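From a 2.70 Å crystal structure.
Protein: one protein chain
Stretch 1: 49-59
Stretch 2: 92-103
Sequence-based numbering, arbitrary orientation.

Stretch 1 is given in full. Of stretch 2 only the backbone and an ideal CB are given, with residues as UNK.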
# COMPACT_ATOMS: atom_id res chain seq x y z
N ARG C 49 -35.07 32.62 -6.91
CA ARG C 49 -34.20 33.11 -7.97
C ARG C 49 -33.31 34.18 -7.37
O ARG C 49 -33.80 35.16 -6.79
CB ARG C 49 -34.98 33.70 -9.14
CG ARG C 49 -34.06 34.14 -10.29
CD ARG C 49 -34.81 34.53 -11.53
NE ARG C 49 -35.45 33.38 -12.16
CZ ARG C 49 -36.67 33.39 -12.68
NH1 ARG C 49 -37.41 34.49 -12.65
NH2 ARG C 49 -37.15 32.29 -13.25
N GLY C 50 -32.01 33.97 -7.49
CA GLY C 50 -31.05 34.90 -6.95
C GLY C 50 -29.74 34.17 -6.84
O GLY C 50 -29.55 33.12 -7.43
N ARG C 51 -28.81 34.76 -6.10
CA ARG C 51 -27.49 34.20 -5.88
C ARG C 51 -27.65 32.95 -5.03
O ARG C 51 -28.46 32.94 -4.09
CB ARG C 51 -26.62 35.15 -5.06
CG ARG C 51 -26.51 36.56 -5.59
CD ARG C 51 -25.58 36.68 -6.75
NE ARG C 51 -24.19 36.28 -6.49
CZ ARG C 51 -23.35 36.87 -5.65
NH1 ARG C 51 -23.74 37.91 -4.91
NH2 ARG C 51 -22.06 36.50 -5.66
N ALA C 52 -26.84 31.93 -5.31
CA ALA C 52 -26.87 30.71 -4.52
C ALA C 52 -25.75 29.78 -4.92
O ALA C 52 -25.58 29.44 -6.08
CB ALA C 52 -28.21 30.01 -4.65
N VAL C 53 -24.99 29.38 -3.92
CA VAL C 53 -23.88 28.48 -4.15
C VAL C 53 -24.29 27.08 -3.75
O VAL C 53 -25.35 26.87 -3.14
CB VAL C 53 -22.65 28.95 -3.37
CG1 VAL C 53 -22.24 30.33 -3.87
CG2 VAL C 53 -22.96 29.01 -1.88
N VAL C 54 -23.48 26.10 -4.14
CA VAL C 54 -23.76 24.73 -3.80
C VAL C 54 -22.48 24.04 -3.40
O VAL C 54 -21.42 24.27 -3.98
CB VAL C 54 -24.42 23.98 -4.98
CG1 VAL C 54 -23.39 23.66 -6.06
CG2 VAL C 54 -25.09 22.71 -4.49
N VAL C 55 -22.58 23.27 -2.33
CA VAL C 55 -21.46 22.51 -1.81
C VAL C 55 -21.79 21.05 -2.04
O VAL C 55 -22.85 20.56 -1.63
CB VAL C 55 -21.30 22.70 -0.30
CG1 VAL C 55 -20.20 21.79 0.23
CG2 VAL C 55 -20.98 24.15 0.00
N VAL C 56 -20.89 20.36 -2.71
CA VAL C 56 -21.09 18.96 -2.98
C VAL C 56 -19.98 18.22 -2.26
O VAL C 56 -18.83 18.67 -2.23
CB VAL C 56 -21.00 18.67 -4.49
CG1 VAL C 56 -21.37 17.21 -4.75
CG2 VAL C 56 -21.91 19.61 -5.25
N SER C 57 -20.35 17.14 -1.58
CA SER C 57 -19.38 16.31 -0.88
C SER C 57 -19.96 14.91 -0.80
O SER C 57 -21.15 14.70 -1.07
CB SER C 57 -19.05 16.85 0.52
OG SER C 57 -20.14 16.73 1.42
N CYS C 58 -19.10 13.95 -0.50
CA CYS C 58 -19.49 12.56 -0.39
C CYS C 58 -20.02 12.23 0.99
O CYS C 58 -19.38 12.53 2.00
CB CYS C 58 -18.29 11.66 -0.64
SG CYS C 58 -17.74 11.56 -2.33
N VAL C 59 -21.17 11.58 1.04
CA VAL C 59 -21.73 11.16 2.29
C VAL C 59 -21.90 9.66 2.09
O VAL C 59 -21.72 9.15 0.98
CB VAL C 59 -23.06 11.85 2.58
CG1 VAL C 59 -22.89 13.35 2.52
CG2 VAL C 59 -24.12 11.38 1.60
N UNK C 92 -31.29 30.87 -14.25
CA UNK C 92 -31.80 29.56 -14.60
C UNK C 92 -32.00 28.73 -13.33
O UNK C 92 -32.92 27.92 -13.26
CB UNK C 92 -30.85 28.85 -15.57
N UNK C 93 -31.14 28.96 -12.34
CA UNK C 93 -31.19 28.25 -11.06
C UNK C 93 -30.78 26.78 -11.13
O UNK C 93 -31.19 25.97 -10.30
CB UNK C 93 -32.61 28.34 -10.49
N UNK C 94 -29.94 26.45 -12.11
CA UNK C 94 -29.47 25.09 -12.29
C UNK C 94 -27.97 25.02 -12.49
O UNK C 94 -27.33 26.00 -12.90
CB UNK C 94 -30.18 24.44 -13.48
N UNK C 95 -27.42 23.85 -12.24
CA UNK C 95 -26.01 23.65 -12.41
C UNK C 95 -25.89 22.22 -12.84
O UNK C 95 -26.66 21.37 -12.40
CB UNK C 95 -25.20 23.96 -11.15
N UNK C 96 -24.93 21.98 -13.70
CA UNK C 96 -24.70 20.67 -14.23
C UNK C 96 -23.24 20.39 -13.92
O UNK C 96 -22.36 21.22 -14.24
CB UNK C 96 -25.02 20.57 -15.72
N UNK C 97 -22.99 19.32 -13.17
CA UNK C 97 -21.64 18.95 -12.79
C UNK C 97 -21.02 18.12 -13.89
O UNK C 97 -21.25 16.92 -13.97
CB UNK C 97 -21.63 18.19 -11.46
N UNK C 98 -20.25 18.77 -14.75
CA UNK C 98 -19.63 18.07 -15.86
C UNK C 98 -18.23 17.57 -15.54
O UNK C 98 -17.69 16.73 -16.28
CB UNK C 98 -19.58 18.99 -17.08
N UNK C 99 -17.62 18.09 -14.48
CA UNK C 99 -16.29 17.62 -14.06
C UNK C 99 -16.33 17.42 -12.55
O UNK C 99 -16.03 18.34 -11.78
CB UNK C 99 -15.19 18.61 -14.46
N UNK C 100 -16.83 16.25 -12.15
CA UNK C 100 -16.96 15.84 -10.75
C UNK C 100 -16.42 14.41 -10.70
O UNK C 100 -17.00 13.48 -11.28
CB UNK C 100 -18.40 15.93 -10.25
N UNK C 101 -15.27 14.24 -10.05
CA UNK C 101 -14.65 12.93 -9.94
C UNK C 101 -14.53 12.49 -8.50
O UNK C 101 -14.53 13.32 -7.58
CB UNK C 101 -13.27 12.94 -10.60
N UNK C 102 -14.38 11.18 -8.30
CA UNK C 102 -14.29 10.65 -6.96
C UNK C 102 -12.94 10.03 -6.72
O UNK C 102 -12.51 9.13 -7.45
CB UNK C 102 -15.40 9.63 -6.71
N UNK C 103 -12.22 10.62 -5.78
CA UNK C 103 -10.90 10.16 -5.40
C UNK C 103 -11.05 9.42 -4.09
O UNK C 103 -11.35 10.01 -3.04
CB UNK C 103 -9.90 11.31 -5.29

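End to end, the touching parts of the two stretches run in nearly the same direction, 11° apart, and no hydrogen bond joins them. What stretch 1 offers is mostly apolar: Ala52, Val54, Val56 and Cys58 all point toward stretch 2.

Position 92 points away from stretch 1. Many side chains would do. It is Thr92.

Position 93 points toward the start of stretch 1. Its phi/psi of 71/27 is left-handed, which favours glycine or asparagine but does not exclude other residues. The ideal CB has nothing of stretch 1 within 5.5 Å, which leaves room for a long, flexible chain. The residue is Met93, and it fills that gap. Its CE lies 3.7 Å from Arg49 CA and only 2.9 Å from Gly50 O, a tight approach for a methyl group. Chi3, at 127°, sits between wells.

Position 94 is out of reach, so stretch 1 sets no preference. It is Ser94. Ser94 OG and Thr92 OG1 make a weak hydrogen bond at 3.3 Å; either could be the donor.

Position 95 points toward stretch 1, and its ideal CB is 5.4 Å from Val54 CG1. A branched aliphatic or an aromatic would suit the extended backbone. The residue is Tyr95. Chi1 is -164° (t). The ring makes no contact with Val54; the nearest approach is Tyr95 CG to Val54 CG1, 5.3 Å.

Position 96 is out of reach, with strand-like angles; a beta-branched residue is plausible. It is Thr96.

Position 97 points toward Val54 and Val56, but from a distance. A large apolar side chain, aromatic or long aliphatic, is needed to reach them. It is Phe97. Val54 CG1 meets the ring at its edge, 3.8 Å from Phe97 CZ. Val56 CG2 lies 3.5 Å from Phe97 CE2.

Positions 98 and 99 are out of reach, and polar residues would suit the turn. They are Asn98 and Asn99; the latter is hydrogen-bonded elsewhere in the structure. Asn98 ND2 gives a weak hydrogen bond to Thr96 O at 3.2 Å.

Position 100 points toward Val56. Leucine, isoleucine or methionine could bridge the space. Leu100 does so, with CD2 4.3 Å from Val56 CG1.

Position 101 is out of reach, and its phi/psi of -118/160 would allow almost any residue. It is Gly101.

Position 102 points sideways, with its ideal CB 5.3 Å from Cys58 SG. A medium apolar side chain fits. Ile102 brings CG2 to 4.5 Å from Cys58 SG, a loose contact.

Position 103 is out of reach, so stretch 1 sets no preference. It is Gln103, extended along chi1 and chi2.

Stretch 2 92-103: TMSYTFNNLGIQ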
# COMPACT_ATOMS: atom_id res chain seq x y z
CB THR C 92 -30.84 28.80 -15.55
OG1 THR C 92 -29.69 28.34 -14.82
CG2 THR C 92 -30.38 29.71 -16.69
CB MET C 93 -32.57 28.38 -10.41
CG MET C 93 -32.82 29.70 -9.78
SD MET C 93 -31.44 30.14 -8.74
CE MET C 93 -31.14 31.59 -9.35
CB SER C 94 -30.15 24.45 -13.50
OG SER C 94 -30.95 25.38 -14.20
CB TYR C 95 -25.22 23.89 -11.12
CG TYR C 95 -23.75 24.05 -11.36
CD1 TYR C 95 -22.93 22.94 -11.56
CD2 TYR C 95 -23.16 25.32 -11.41
CE1 TYR C 95 -21.57 23.08 -11.82
CE2 TYR C 95 -21.81 25.47 -11.66
CZ TYR C 95 -21.02 24.35 -11.86
OH TYR C 95 -19.67 24.47 -12.10
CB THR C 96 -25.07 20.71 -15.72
OG1 THR C 96 -26.48 20.94 -15.83
CG2 THR C 96 -24.71 19.43 -16.42
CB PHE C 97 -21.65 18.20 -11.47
CG PHE C 97 -22.21 19.00 -10.34
CD1 PHE C 97 -23.57 19.01 -10.08
CD2 PHE C 97 -21.38 19.83 -9.61
CE1 PHE C 97 -24.10 19.83 -9.09
CE2 PHE C 97 -21.89 20.66 -8.61
CZ PHE C 97 -23.26 20.66 -8.36
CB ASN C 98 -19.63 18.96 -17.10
CG ASN C 98 -19.06 20.31 -16.80
OD1 ASN C 98 -17.86 20.53 -16.96
ND2 ASN C 98 -19.88 21.18 -16.25
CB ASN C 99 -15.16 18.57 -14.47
CG ASN C 99 -13.78 17.87 -14.53
OD1 ASN C 99 -12.73 18.52 -14.42
ND2 ASN C 99 -13.77 16.56 -14.74
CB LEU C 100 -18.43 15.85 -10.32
CG LEU C 100 -18.82 16.09 -8.85
CD1 LEU C 100 -18.33 17.46 -8.40
CD2 LEU C 100 -20.32 16.00 -8.72
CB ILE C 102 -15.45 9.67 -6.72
CG1 ILE C 102 -16.76 10.42 -6.94
CG2 ILE C 102 -15.42 9.13 -5.31
CD1 ILE C 102 -17.95 9.53 -7.02
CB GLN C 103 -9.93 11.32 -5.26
CG GLN C 103 -8.47 10.92 -5.35
CD GLN C 103 -7.59 12.08 -5.74
OE1 GLN C 103 -7.10 12.82 -4.88
NE2 GLN C 103 -7.37 12.26 -7.05
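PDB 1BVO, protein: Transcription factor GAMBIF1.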